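Local coordinates for protein soluble epoxide hydrolase (PDB 4INZ) that is a soluble epoxide hydrolase of the alpha/beta hydrolase fold, with a helical cap set against the core domain that holds the central sheet, at residues 27-32 / 77-82; 73-78 / 214-219; 110-115 / 134-139; 119-124 / 139-144. The protein carries 1 engineered substitution. All blocks are in the same frame, centred on the assembly; numbering follows the deposited sequence. Where two conformers were deposited one is given.

Interaction 1. Residues 27-32 / 77-82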
loop_
_atom_site.group_PDB
_atom_site.type_symbol
_atom_site.label_atom_id
_atom_site.label_comp_id
_atom_site.label_asym_id
_atom_site.label_seq_id
_atom_site.Cartn_x
_atom_site.Cartn_y
_atom_site.Cartn_z
ATOM N N GLY A 27 1.984 -0.439 -20.604
ATOM C CA GLY A 27 2.185 -1.749 -21.201
ATOM C C GLY A 27 1.408 -2.887 -20.561
ATOM O O GLY A 27 1.589 -4.049 -20.932
ATOM N N VAL A 28 0.545 -2.560 -19.604
ATOM C CA VAL A 28 -0.250 -3.574 -18.917
ATOM C C VAL A 28 -1.702 -3.133 -18.761
ATOM O O VAL A 28 -2.000 -1.938 -18.807
ATOM C CB VAL A 28 0.330 -3.891 -17.518
ATOM C CG1 VAL A 28 1.794 -4.295 -17.631
ATOM C CG2 VAL A 28 0.177 -2.695 -16.585
ATOM N N ASN A 29 -2.601 -4.100 -18.590
ATOM C CA ASN A 29 -3.992 -3.811 -18.274
ATOM C C ASN A 29 -4.193 -3.946 -16.776
ATOM O O ASN A 29 -4.025 -5.038 -16.224
ATOM C CB ASN A 29 -4.935 -4.787 -18.988
ATOM C CG ASN A 29 -4.978 -4.579 -20.488
ATOM O OD1 ASN A 29 -4.896 -3.452 -20.978
ATOM N ND2 ASN A 29 -5.114 -5.674 -21.229
ATOM N N LEU A 30 -4.539 -2.844 -16.116
ATOM C CA LEU A 30 -4.803 -2.876 -14.682
ATOM C C LEU A 30 -6.296 -2.820 -14.402
ATOM O O LEU A 30 -7.020 -2.019 -14.995
ATOM C CB LEU A 30 -4.115 -1.711 -13.978
ATOM C CG LEU A 30 -2.599 -1.625 -14.097
ATOM C CD1 LEU A 30 -2.095 -0.483 -13.246
ATOM C CD2 LEU A 30 -1.950 -2.935 -13.681
ATOM N N HIS A 31 -6.745 -3.677 -13.493
ATOM C CA HIS A 31 -8.133 -3.707 -13.060
ATOM C C HIS A 31 -8.359 -2.750 -11.887
ATOM O O HIS A 31 -7.473 -2.562 -11.057
ATOM C CB HIS A 31 -8.500 -5.131 -12.645
ATOM C CG HIS A 31 -9.890 -5.269 -12.104
ATOM N ND1 HIS A 31 -10.164 -5.285 -10.753
ATOM C CD2 HIS A 31 -11.081 -5.423 -12.731
ATOM C CE1 HIS A 31 -11.465 -5.433 -10.570
ATOM N NE2 HIS A 31 -12.045 -5.522 -11.755
ATOM N N TYR A 32 -9.535 -2.133 -11.811
ATOM C CA TYR A 32 -9.819 -1.236 -10.683
ATOM C C TYR A 32 -11.301 -1.196 -10.346
ATOM O O TYR A 32 -12.145 -1.512 -11.187
ATOM C CB TYR A 32 -9.315 0.190 -10.952
ATOM C CG TYR A 32 -9.988 0.901 -12.117
ATOM C CD1 TYR A 32 -9.451 0.839 -13.392
ATOM C CD2 TYR A 32 -11.144 1.649 -11.934
ATOM C CE1 TYR A 32 -10.043 1.487 -14.454
ATOM C CE2 TYR A 32 -11.750 2.309 -13.002
ATOM C CZ TYR A 32 -11.194 2.223 -14.259
ATOM O OH TYR A 32 -11.781 2.863 -15.336
ATOM N N LEU A 77 -7.233 -9.223 -10.716
ATOM C CA LEU A 77 -7.535 -9.273 -12.149
ATOM C C LEU A 77 -6.582 -8.448 -13.017
ATOM O O LEU A 77 -6.695 -8.439 -14.245
ATOM C CB LEU A 77 -8.988 -8.865 -12.400
ATOM C CG LEU A 77 -10.028 -9.845 -11.842
ATOM C CD1 LEU A 77 -11.428 -9.223 -11.837
ATOM C CD2 LEU A 77 -10.027 -11.178 -12.599
ATOM N N SER A 78 -5.638 -7.759 -12.388
ATOM C CA SER A 78 -4.662 -6.998 -13.154
ATOM C C SER A 78 -3.692 -7.923 -13.864
ATOM O O SER A 78 -3.457 -9.044 -13.424
ATOM C CB SER A 78 -3.911 -6.008 -12.255
ATOM O OG SER A 78 -4.774 -4.951 -11.887
ATOM N N GLU A 79 -3.131 -7.438 -14.966
ATOM C CA GLU A 79 -2.167 -8.196 -15.738
ATOM C C GLU A 79 -0.994 -8.655 -14.873
ATOM O O GLU A 79 -0.631 -7.991 -13.894
ATOM C CB GLU A 79 -1.678 -7.352 -16.918
ATOM C CG GLU A 79 -0.782 -8.088 -17.883
ATOM C CD GLU A 79 -0.740 -7.435 -19.255
ATOM O OE1 GLU A 79 -1.585 -6.554 -19.528
ATOM O OE2 GLU A 79 0.139 -7.807 -20.059
ATOM N N LYS A 80 -0.416 -9.796 -15.238
ATOM C CA LYS A 80 0.692 -10.382 -14.495
ATOM C C LYS A 80 1.907 -10.599 -15.399
ATOM O O LYS A 80 2.210 -11.733 -15.797
ATOM C CB LYS A 80 0.254 -11.690 -13.836
ATOM C CG LYS A 80 -0.868 -11.499 -12.804
ATOM C CD LYS A 80 -1.706 -12.762 -12.610
ATOM C CE LYS A 80 -2.977 -12.737 -13.453
ATOM N NZ LYS A 80 -4.000 -11.756 -12.971
ATOM N N PRO A 81 2.610 -9.508 -15.732
ATOM C CA PRO A 81 3.749 -9.613 -16.652
ATOM C C PRO A 81 4.863 -10.477 -16.071
ATOM O O PRO A 81 4.990 -10.580 -14.848
ATOM C CB PRO A 81 4.216 -8.162 -16.800
ATOM C CG PRO A 81 3.716 -7.466 -15.571
ATOM C CD PRO A 81 2.399 -8.125 -15.270
ATOM N N SER A 82 5.656 -11.090 -16.950
ATOM C CA SER A 82 6.762 -11.947 -16.540
ATOM C C SER A 82 7.998 -11.136 -16.190
ATOM O O SER A 82 8.190 -10.031 -16.700
ATOM C CB SER A 82 7.125 -12.924 -17.665
ATOM O OG SER A 82 6.120 -13.907 -17.837
#

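Interaction 2. Residues 73-78 / 214-219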
loop_
_atom_site.group_PDB
_atom_site.type_symbol
_atom_site.label_atom_id
_atom_site.label_comp_id
_atom_site.label_asym_id
_atom_site.label_seq_id
_atom_site.Cartn_x
_atom_site.Cartn_y
_atom_site.Cartn_z
ATOM N N ARG A 73 -0.257 -4.158 -10.432
ATOM C CA ARG A 73 0.138 -5.174 -11.400
ATOM C C ARG A 73 0.496 -6.460 -10.669
ATOM O O ARG A 73 1.139 -6.433 -9.612
ATOM C CB ARG A 73 1.289 -4.702 -12.306
ATOM C CG ARG A 73 2.575 -4.306 -11.579
ATOM C CD ARG A 73 3.719 -4.068 -12.563
ATOM N NE ARG A 73 3.428 -3.020 -13.540
ATOM C CZ ARG A 73 3.866 -3.035 -14.799
ATOM N NH1 ARG A 73 4.618 -4.038 -15.234
ATOM N NH2 ARG A 73 3.561 -2.044 -15.629
ATOM N N GLY A 74 0.048 -7.583 -11.221
ATOM C CA GLY A 74 0.294 -8.872 -10.611
ATOM C C GLY A 74 -0.817 -9.327 -9.677
ATOM O O GLY A 74 -0.914 -10.509 -9.377
ATOM N N TYR A 75 -1.651 -8.391 -9.225
ATOM C CA TYR A 75 -2.703 -8.684 -8.247
ATOM C C TYR A 75 -4.095 -8.875 -8.847
ATOM O O TYR A 75 -4.491 -8.156 -9.768
ATOM C CB TYR A 75 -2.803 -7.553 -7.219
ATOM C CG TYR A 75 -1.748 -7.566 -6.141
ATOM C CD1 TYR A 75 -0.475 -7.061 -6.380
ATOM C CD2 TYR A 75 -2.033 -8.063 -4.869
ATOM C CE1 TYR A 75 0.490 -7.049 -5.375
ATOM C CE2 TYR A 75 -1.077 -8.055 -3.872
ATOM C CZ TYR A 75 0.183 -7.554 -4.133
ATOM O OH TYR A 75 1.133 -7.545 -3.136
ATOM N N ASN A 76 -4.843 -9.822 -8.279
ATOM C CA ASN A 76 -6.242 -10.038 -8.643
ATOM C C ASN A 76 -6.414 -10.108 -10.159
ATOM O O ASN A 76 -5.795 -10.945 -10.815
ATOM C CB ASN A 76 -7.122 -8.934 -8.032
ATOM C CG ASN A 76 -8.608 -9.243 -8.113
ATOM O OD1 ASN A 76 -9.015 -10.402 -8.093
ATOM N ND2 ASN A 76 -9.427 -8.201 -8.213
ATOM N N LEU A 77 -7.233 -9.223 -10.716
ATOM C CA LEU A 77 -7.535 -9.273 -12.149
ATOM C C LEU A 77 -6.582 -8.448 -13.017
ATOM O O LEU A 77 -6.695 -8.439 -14.245
ATOM C CB LEU A 77 -8.988 -8.865 -12.400
ATOM C CG LEU A 77 -10.028 -9.845 -11.842
ATOM C CD1 LEU A 77 -11.428 -9.223 -11.837
ATOM C CD2 LEU A 77 -10.027 -11.178 -12.599
ATOM N N SER A 78 -5.638 -7.759 -12.388
ATOM C CA SER A 78 -4.662 -6.998 -13.154
ATOM C C SER A 78 -3.692 -7.923 -13.864
ATOM O O SER A 78 -3.457 -9.044 -13.424
ATOM C CB SER A 78 -3.911 -6.008 -12.255
ATOM O OG SER A 78 -4.774 -4.951 -11.887
ATOM N N LEU A 214 3.582 -15.357 -7.556
ATOM C CA LEU A 214 4.912 -15.071 -8.088
ATOM C C LEU A 214 5.085 -13.567 -8.303
ATOM O O LEU A 214 6.073 -12.973 -7.866
ATOM C CB LEU A 214 5.163 -15.837 -9.390
ATOM C CG LEU A 214 6.494 -15.548 -10.087
ATOM C CD1 LEU A 214 7.669 -15.791 -9.148
ATOM C CD2 LEU A 214 6.638 -16.385 -11.350
ATOM N N SER A 215 4.110 -12.952 -8.962
ATOM C CA SER A 215 4.122 -11.514 -9.188
ATOM C C SER A 215 4.190 -10.745 -7.873
ATOM O O SER A 215 4.959 -9.795 -7.739
ATOM C CB SER A 215 2.866 -11.085 -9.939
ATOM O OG SER A 215 2.841 -11.631 -11.245
ATOM N N MET A 216 3.364 -11.146 -6.909
ATOM C CA MET A 216 3.328 -10.454 -5.634
ATOM C C MET A 216 4.708 -10.491 -4.960
ATOM O O MET A 216 5.200 -9.460 -4.490
ATOM C CB MET A 216 2.213 -11.038 -4.752
ATOM C CG MET A 216 0.834 -10.944 -5.424
ATOM S SD MET A 216 -0.449 -12.099 -4.873
ATOM C CE MET A 216 -0.816 -11.449 -3.246
ATOM N N LEU A 217 5.331 -11.666 -4.930
ATOM C CA LEU A 217 6.654 -11.817 -4.321
ATOM C C LEU A 217 7.735 -11.073 -5.098
ATOM O O LEU A 217 8.738 -10.643 -4.520
ATOM C CB LEU A 217 7.016 -13.301 -4.182
ATOM C CG LEU A 217 6.117 -14.071 -3.208
ATOM C CD1 LEU A 217 6.341 -15.579 -3.269
ATOM C CD2 LEU A 217 6.309 -13.550 -1.781
ATOM N N SER A 218 7.528 -10.922 -6.404
ATOM C CA SER A 218 8.501 -10.255 -7.269
ATOM C C SER A 218 8.799 -8.822 -6.820
ATOM O O SER A 218 9.931 -8.351 -6.947
ATOM C CB SER A 218 8.051 -10.283 -8.734
ATOM O OG SER A 218 8.079 -11.601 -9.248
ATOM N N TYR A 219 7.787 -8.135 -6.301
ATOM C CA TYR A 219 7.985 -6.810 -5.723
ATOM C C TYR A 219 9.126 -6.836 -4.715
ATOM O O TYR A 219 10.016 -5.981 -4.745
ATOM C CB TYR A 219 6.727 -6.361 -4.986
ATOM C CG TYR A 219 5.579 -5.884 -5.837
ATOM C CD1 TYR A 219 4.845 -6.767 -6.620
ATOM C CD2 TYR A 219 5.196 -4.548 -5.818
ATOM C CE1 TYR A 219 3.778 -6.325 -7.370
ATOM C CE2 TYR A 219 4.132 -4.096 -6.566
ATOM C CZ TYR A 219 3.427 -4.984 -7.341
ATOM O OH TYR A 219 2.369 -4.526 -8.081
HETATM O O HOH W 1 3.762 -7.263 -3.504
#

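Interaction 3. Residues 110-115 / 134-139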
loop_
_atom_site.group_PDB
_atom_site.type_symbol
_atom_site.label_atom_id
_atom_site.label_comp_id
_atom_site.label_asym_id
_atom_site.label_seq_id
_atom_site.Cartn_x
_atom_site.Cartn_y
_atom_site.Cartn_z
ATOM N N LEU A 110 -4.284 10.917 -2.784
ATOM C CA LEU A 110 -3.698 9.582 -2.857
ATOM C C LEU A 110 -3.735 8.896 -1.487
ATOM O O LEU A 110 -3.226 9.433 -0.497
ATOM C CB LEU A 110 -2.256 9.674 -3.364
ATOM C CG LEU A 110 -1.594 8.361 -3.779
ATOM C CD1 LEU A 110 -2.345 7.748 -4.951
ATOM C CD2 LEU A 110 -0.124 8.586 -4.139
ATOM N N VAL A 111 -4.337 7.709 -1.434
ATOM C CA VAL A 111 -4.530 6.980 -0.173
ATOM C C VAL A 111 -3.811 5.637 -0.266
ATOM O O VAL A 111 -4.080 4.855 -1.175
ATOM C CB VAL A 111 -6.027 6.742 0.088
ATOM C CG1 VAL A 111 -6.249 6.151 1.491
ATOM C CG2 VAL A 111 -6.787 8.042 -0.077
ATOM N N VAL A 112 -2.893 5.369 0.655
ATOM C CA VAL A 112 -1.931 4.288 0.422
ATOM C C VAL A 112 -1.654 3.434 1.653
ATOM O O VAL A 112 -1.793 3.902 2.779
ATOM C CB VAL A 112 -0.592 4.851 -0.114
ATOM C CG1 VAL A 112 -0.827 5.649 -1.400
ATOM C CG2 VAL A 112 0.080 5.728 0.935
ATOM N N HIS A 113 -1.239 2.188 1.421
ATOM C CA HIS A 113 -1.031 1.211 2.492
ATOM C C HIS A 113 0.027 0.189 2.059
ATOM O O HIS A 113 0.006 -0.279 0.920
ATOM C CB HIS A 113 -2.368 0.507 2.777
ATOM C CG HIS A 113 -2.293 -0.622 3.753
ATOM N ND1 HIS A 113 -1.828 -0.474 5.048
ATOM C CD2 HIS A 113 -2.687 -1.914 3.642
ATOM C CE1 HIS A 113 -1.916 -1.632 5.679
ATOM N NE2 HIS A 113 -2.429 -2.523 4.846
ATOM N N ASP A 114 0.963 -0.123 2.954
ATOM C CA ASP A 114 1.908 -1.234 2.767
ATOM C C ASP A 114 2.737 -1.027 1.485
ATOM O O ASP A 114 3.342 0.035 1.322
ATOM C CB ASP A 114 1.152 -2.576 2.793
ATOM C CG ASP A 114 2.073 -3.784 2.887
ATOM O OD1 ASP A 114 2.485 -4.148 4.018
ATOM O OD2 ASP A 114 2.372 -4.382 1.835
ATOM N N TRP A 115 2.766 -2.001 0.570
ATOM C CA TRP A 115 3.479 -1.790 -0.696
ATOM C C TRP A 115 2.931 -0.566 -1.428
ATOM O O TRP A 115 3.677 0.166 -2.080
ATOM C CB TRP A 115 3.427 -3.029 -1.616
ATOM C CG TRP A 115 4.746 -3.745 -1.699
ATOM C CD1 TRP A 115 5.069 -4.944 -1.128
ATOM C CD2 TRP A 115 5.927 -3.289 -2.368
ATOM N NE1 TRP A 115 6.378 -5.266 -1.408
ATOM C CE2 TRP A 115 6.927 -4.265 -2.164
ATOM C CE3 TRP A 115 6.237 -2.152 -3.123
ATOM C CZ2 TRP A 115 8.217 -4.135 -2.684
ATOM C CZ3 TRP A 115 7.519 -2.028 -3.645
ATOM C CH2 TRP A 115 8.491 -3.012 -3.420
ATOM N N LEU A 134 -1.977 13.552 0.583
ATOM C CA LEU A 134 -1.597 12.157 0.753
ATOM C C LEU A 134 -2.110 11.630 2.085
ATOM O O LEU A 134 -1.906 12.260 3.127
ATOM C CB LEU A 134 -0.075 12.012 0.696
ATOM C CG LEU A 134 0.480 10.613 0.957
ATOM C CD1 LEU A 134 0.104 9.679 -0.187
ATOM C CD2 LEU A 134 2.007 10.664 1.147
ATOM N N ILE A 135 -2.781 10.479 2.045
ATOM C CA ILE A 135 -3.204 9.799 3.259
ATOM C C ILE A 135 -2.505 8.452 3.292
ATOM O O ILE A 135 -2.740 7.601 2.429
ATOM C CB ILE A 135 -4.727 9.596 3.295
ATOM C CG1 ILE A 135 -5.442 10.945 3.173
ATOM C CG2 ILE A 135 -5.136 8.863 4.572
ATOM C CD1 ILE A 135 -6.963 10.846 3.172
ATOM N N ALA A 136 -1.619 8.274 4.269
ATOM C CA ALA A 136 -0.804 7.068 4.337
ATOM C C ALA A 136 -1.124 6.243 5.576
ATOM O O ALA A 136 -1.121 6.766 6.691
ATOM C CB ALA A 136 0.666 7.437 4.329
ATOM N N PHE A 137 -1.389 4.953 5.364
ATOM C CA PHE A 137 -1.568 3.990 6.452
ATOM C C PHE A 137 -0.257 3.236 6.698
ATOM O O PHE A 137 0.768 3.560 6.100
ATOM C CB PHE A 137 -2.710 3.007 6.117
ATOM C CG PHE A 137 -4.062 3.659 6.055
ATOM C CD1 PHE A 137 -4.934 3.585 7.140
ATOM C CD2 PHE A 137 -4.463 4.359 4.918
ATOM C CE1 PHE A 137 -6.189 4.199 7.090
ATOM C CE2 PHE A 137 -5.709 4.984 4.866
ATOM C CZ PHE A 137 -6.576 4.901 5.948
ATOM N N ASN A 138 -0.285 2.237 7.577
ATOM C CA ASN A 138 0.922 1.471 7.898
ATOM C C ASN A 138 1.722 1.090 6.659
ATOM O O ASN A 138 1.182 0.497 5.734
ATOM C CB ASN A 138 0.560 0.204 8.675
ATOM C CG ASN A 138 0.032 0.508 10.046
ATOM O OD1 ASN A 138 0.613 0.097 11.058
ATOM N ND2 ASN A 138 -1.056 1.260 10.099
ATOM N N GLY A 139 3.008 1.419 6.657
ATOM C CA GLY A 139 3.879 1.153 5.523
ATOM C C GLY A 139 5.094 2.052 5.628
ATOM O O GLY A 139 5.156 2.902 6.508
#

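Interaction 4. Residues 119-124 / 139-144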
loop_
_atom_site.group_PDB
_atom_site.type_symbol
_atom_site.label_atom_id
_atom_site.label_comp_id
_atom_site.label_asym_id
_atom_site.label_seq_id
_atom_site.Cartn_x
_atom_site.Cartn_y
_atom_site.Cartn_z
ATOM N N ILE A 119 5.165 2.620 -2.748
ATOM C CA ILE A 119 5.017 3.179 -4.085
ATOM C C ILE A 119 4.506 4.617 -4.021
ATOM O O ILE A 119 5.050 5.514 -4.670
ATOM C CB ILE A 119 4.059 2.323 -4.939
ATOM C CG1 ILE A 119 4.615 0.901 -5.099
ATOM C CG2 ILE A 119 3.825 2.981 -6.308
ATOM C CD1 ILE A 119 3.573 -0.131 -5.539
ATOM N N GLY A 120 3.466 4.826 -3.223
ATOM C CA GLY A 120 2.797 6.111 -3.144
ATOM C C GLY A 120 3.638 7.236 -2.569
ATOM O O GLY A 120 3.582 8.356 -3.075
ATOM N N TRP A 121 4.398 6.959 -1.509
ATOM C CA TRP A 121 5.317 7.958 -0.968
ATOM C C TRP A 121 6.301 8.349 -2.060
ATOM O O TRP A 121 6.548 9.536 -2.305
ATOM C CB TRP A 121 6.105 7.408 0.228
ATOM C CG TRP A 121 5.407 7.450 1.590
ATOM C CD1 TRP A 121 4.965 6.378 2.314
ATOM C CD2 TRP A 121 5.138 8.612 2.394
ATOM N NE1 TRP A 121 4.413 6.800 3.504
ATOM C CE2 TRP A 121 4.509 8.167 3.577
ATOM C CE3 TRP A 121 5.354 9.984 2.223
ATOM C CZ2 TRP A 121 4.101 9.042 4.585
ATOM C CZ3 TRP A 121 4.947 10.855 3.224
ATOM C CH2 TRP A 121 4.332 10.380 4.392
ATOM N N THR A 122 6.864 7.340 -2.717
ATOM C CA THR A 122 7.840 7.574 -3.777
ATOM C C THR A 122 7.229 8.415 -4.900
ATOM O O THR A 122 7.848 9.361 -5.393
ATOM C CB THR A 122 8.392 6.247 -4.330
ATOM O OG1 THR A 122 8.995 5.503 -3.263
ATOM C CG2 THR A 122 9.431 6.501 -5.413
ATOM N N PHE A 123 6.003 8.077 -5.286
ATOM C CA PHE A 123 5.298 8.825 -6.319
ATOM C C PHE A 123 5.058 10.278 -5.904
ATOM O O PHE A 123 5.232 11.196 -6.709
ATOM C CB PHE A 123 3.961 8.157 -6.660
ATOM C CG PHE A 123 3.164 8.911 -7.681
ATOM C CD1 PHE A 123 3.450 8.779 -9.035
ATOM C CD2 PHE A 123 2.159 9.782 -7.291
ATOM C CE1 PHE A 123 2.729 9.487 -9.983
ATOM C CE2 PHE A 123 1.430 10.487 -8.232
ATOM C CZ PHE A 123 1.719 10.343 -9.583
ATOM N N ALA A 124 4.640 10.486 -4.657
ATOM C CA ALA A 124 4.379 11.839 -4.162
ATOM C C ALA A 124 5.650 12.686 -4.153
ATOM O O ALA A 124 5.617 13.878 -4.464
ATOM C CB ALA A 124 3.755 11.795 -2.763
ATOM N N GLY A 139 3.008 1.419 6.657
ATOM C CA GLY A 139 3.879 1.153 5.523
ATOM C C GLY A 139 5.094 2.052 5.628
ATOM O O GLY A 139 5.156 2.902 6.508
ATOM N N PRO A 140 6.066 1.878 4.727
ATOM C CA PRO A 140 7.341 2.580 4.911
ATOM C C PRO A 140 7.388 3.993 4.319
ATOM O O PRO A 140 7.120 4.182 3.130
ATOM C CB PRO A 140 8.333 1.672 4.184
ATOM C CG PRO A 140 7.509 1.089 3.047
ATOM C CD PRO A 140 6.109 0.910 3.617
ATOM N N HIS A 141 7.730 4.975 5.153
ATOM C CA HIS A 141 8.139 6.278 4.643
ATOM C C HIS A 141 9.544 6.103 4.077
ATOM O O HIS A 141 10.376 5.447 4.693
ATOM C CB HIS A 141 8.151 7.330 5.759
ATOM C CG HIS A 141 8.649 8.670 5.312
ATOM N ND1 HIS A 141 9.962 9.065 5.458
ATOM C CD2 HIS A 141 8.011 9.700 4.707
ATOM C CE1 HIS A 141 10.110 10.284 4.967
ATOM N NE2 HIS A 141 8.942 10.690 4.501
ATOM N N PRO A 142 9.812 6.668 2.891
ATOM C CA PRO A 142 11.094 6.405 2.221
ATOM C C PRO A 142 12.325 6.608 3.104
ATOM O O PRO A 142 13.283 5.841 2.994
ATOM C CB PRO A 142 11.086 7.408 1.068
ATOM C CG PRO A 142 9.633 7.534 0.728
ATOM C CD PRO A 142 8.917 7.489 2.060
ATOM N N TYR A 143 12.307 7.616 3.966
ATOM C CA TYR A 143 13.510 7.950 4.729
ATOM C C TYR A 143 13.532 7.339 6.124
ATOM O O TYR A 143 14.537 6.750 6.526
ATOM C CB TYR A 143 13.722 9.466 4.795
ATOM C CG TYR A 143 14.124 10.074 3.469
ATOM C CD1 TYR A 143 13.164 10.536 2.576
ATOM C CD2 TYR A 143 15.465 10.169 3.101
ATOM C CE1 TYR A 143 13.522 11.083 1.359
ATOM C CE2 TYR A 143 15.835 10.717 1.888
ATOM C CZ TYR A 143 14.862 11.172 1.019
ATOM O OH TYR A 143 15.226 11.721 -0.189
ATOM N N THR A 144 12.439 7.475 6.870
ATOM C CA THR A 144 12.425 6.930 8.219
ATOM C C THR A 144 12.540 5.409 8.220
ATOM O O THR A 144 13.090 4.831 9.153
ATOM C CB THR A 144 11.195 7.384 9.049
ATOM O OG1 THR A 144 9.989 6.856 8.476
ATOM C CG2 THR A 144 11.121 8.912 9.120
HETATM O O HOH W 2 3.256 4.912 5.346
#

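Interaction 1. Residues 27-32 / 77-82
Three hydrogen bonds tie Ser78 and Glu79 to the strand that starts at Val28, and the two segments run roughly antiparallel, their end-to-end directions 161° apart. Only one of the bonds is backbone to backbone: Glu79 N gives its hydrogen to Asn29 O at 2.9 Å, almost along the C=O axis. The return bond uses a side chain. With CG anti to its backbone N (chi1 -174°) and the chain extended beyond, Glu79 swings its carboxylate back to the strand, and OE1 takes the hydrogen of Asn29 N at 2.8 Å from above the carboxylate plane. Two residues on along the strand, Ser78 OG accepts from His31 N at 2.8 Å; the same hydroxyl is hydrogen-bonded to Asp71 O, so it bridges two backbones.

The ring contact belongs to Leu77. It runs alongside His31, pointing the same way, with CB 3.7 Å from His31 CG and CD1 over the ring face, 3.9 Å from the centroid, a CH-pi contact. Asp71 OD2 holds His31 ND1 and fixes the ring's rotation, while Tyr22 meets it edge-to-face.

Apolar packing is lighter. Leu30 CD2 comes within 3.9 Å of Ser78 CB, and Val28 CG1 lies 4.2 Å from Pro81 CG. Here, in the alpha/beta hydrolase fold, the loop after strand 66-70 turns back on strand 28-36, the antiparallel neighbour of 66-70 in the central sheet.

Interaction 2. Residues 73-78 / 214-219
Tyr75 meets two side chains of helix 213-220, one with a face and the other with an edge. Met216 crosses it at about a right angle: CG sits over the face, 3.8 Å from the ring centroid, and the bend at chi3 (71°) carries the methyl round so that CE touches Tyr75 CE2 at 3.5 Å. Met216 SD rides over the same face, 4.6 Å from the centroid of the Tyr75 ring, a Met-aromatic contact.

Toward Tyr219 the same ring presents its edge. The two planes stand 76° apart in an offset edge-to-face pair, with Tyr75 CE1 3.9 Å from Tyr219 CE1. Tyr219 in turn sends its hydroxyl to the backbone, OH donating to Arg73 O at 2.7 Å in the carbonyl plane, on a lone pair. At the far end of Tyr75, a water 2.7 Å from its OH donates to Met216 O, so both tyrosine hydroxyls are held.

Away from the rings the backbones come close. Gly74, at positive phi (93°), brings its CA to 3.5 Å from Ser215 CB; with no side chain of its own, it lets the loop come this near the helix. Ser215 OG turns instead to Tyr87 OH, and the Arg73 guanidinium to Asp95. A type II' turn from Tyr75 to Ser78 follows directly. Helix 213-220 belongs to the helical insertion between strands 131-137 and 248-253, the cap of epoxide hydrolases, here packed on a loop of the core domain.

Interaction 3. Residues 110-115 / 134-139
The Phe137 ring meets its neighbour strand edge-on. Val111 CG1 lies in the ring plane, 3.6 Å from Phe137 CE2, and Val112 O is also at the edge, while Trp54 meets the ring from elsewhere in the fold. The His113 ring has Asp114 CB over the centre of one face, 3.9 Å above the plane, and the His113 side chain crosses that of Phe137 at about a right angle.

Behind these rings the two strands run parallel, 5° apart, and bond in the usual alternation. Ile135 N donates to Leu110 O, Ile135 O receives Val112 N, and Phe137 N closes on Val112 O at 2.8 Å, each nearly along a C=O axis. Beyond Phe137 one more bond continues the pairing, Asp114 N to Asn138 O at 2.9 Å.

Leu110, Val112, Leu134 and Ala136 share the face toward helix 115-126. There Leu134, CG anti to its backbone N, lays CD1 4.0 Å from Leu110 CB and 4.1 Å from Val112 CG2; Val112 CG2 also meets Ala136 CB at 3.8 Å. Val111 and Ile135 point to the other face.

Asp114 takes phi 59° and psi -126°, a sharp turn into the helix. Its OD2 accepts from Phe47 N and, weakly, from Trp115 N, which would favour a charged carboxylate; a bound PEG lies nearby, about 5 Å from this side chain. Strand, tight turn at Asp114 and helix form the nucleophile elbow of the alpha/beta hydrolase fold, within the beta-alpha-beta unit 108-137.

Interaction 4. Residues 119-124 / 139-144
At the N-terminus of helix 142-151, His141 is the N-cap residue and also the main partner of Trp121 on helix 115-126, the helix that follows the nucleophile elbow. The tight part of the contact is an edge-to-face pair. His141, its CG anti to the backbone N (chi1 176°), stands almost upright on the six-membered ring of Trp121, planes at 81° and centroids 4.7 Å apart. His141 CD2 does the touching, 3.6 Å from both Trp121 CE3 and CZ3. Beside it His141 CA lies over the five-membered ring, 4.0 Å from its centroid, so both rings of the indole are met on this face. Pro142 wedges in at the base of the side chain, CD only 3.4 Å from Trp121 CB, and Pro140 O comes closest of all, 3.2 Å from Trp121 CD1. Leu134 and Ala136 of the sheet also pack on the indole.

The looser side is at the indole nitrogen, which meets water. Trp121 NE1 donates at 2.9 Å to a water lying in the ring plane, and that water makes a weak bond to Gly139 O. Nearby, CB of Pro140 points away from helix 115-126, and a bound PEG lies about 4 Å from its side chain.

The imidazole is fixed from both nitrogens. NE2 is hydrogen-bonded to Tyr125 OH, consistent with a proton on NE2, since ND1 serves as the acceptor of the capping bond: Thr144 N points straight at His141 ND1, 3.3 Å away and within 2° of the ring plane.

The four contacts form two close pairs, the centres 8 Å apart within each. Interactions 1 and 2 share Leu77 and Ser78 and meet through a probable hydrogen bond between Gly74 N and Glu79 O, so one loop after strand 66-70 reaches both strand 28-36 and helix 213-220. Interactions 3 and 4 share Gly139 and alternate along the chain through strand 108-112, helix 115-126 and strand 131-137. Interactions 1 and 3 both reach the same sheet, their centres 21 Å apart. Interaction 2 encloses 3 and 4 in sequence and touches both through Tyr219, against Trp115 and Ile119, which brings the helical insertion onto the elbow region of the core.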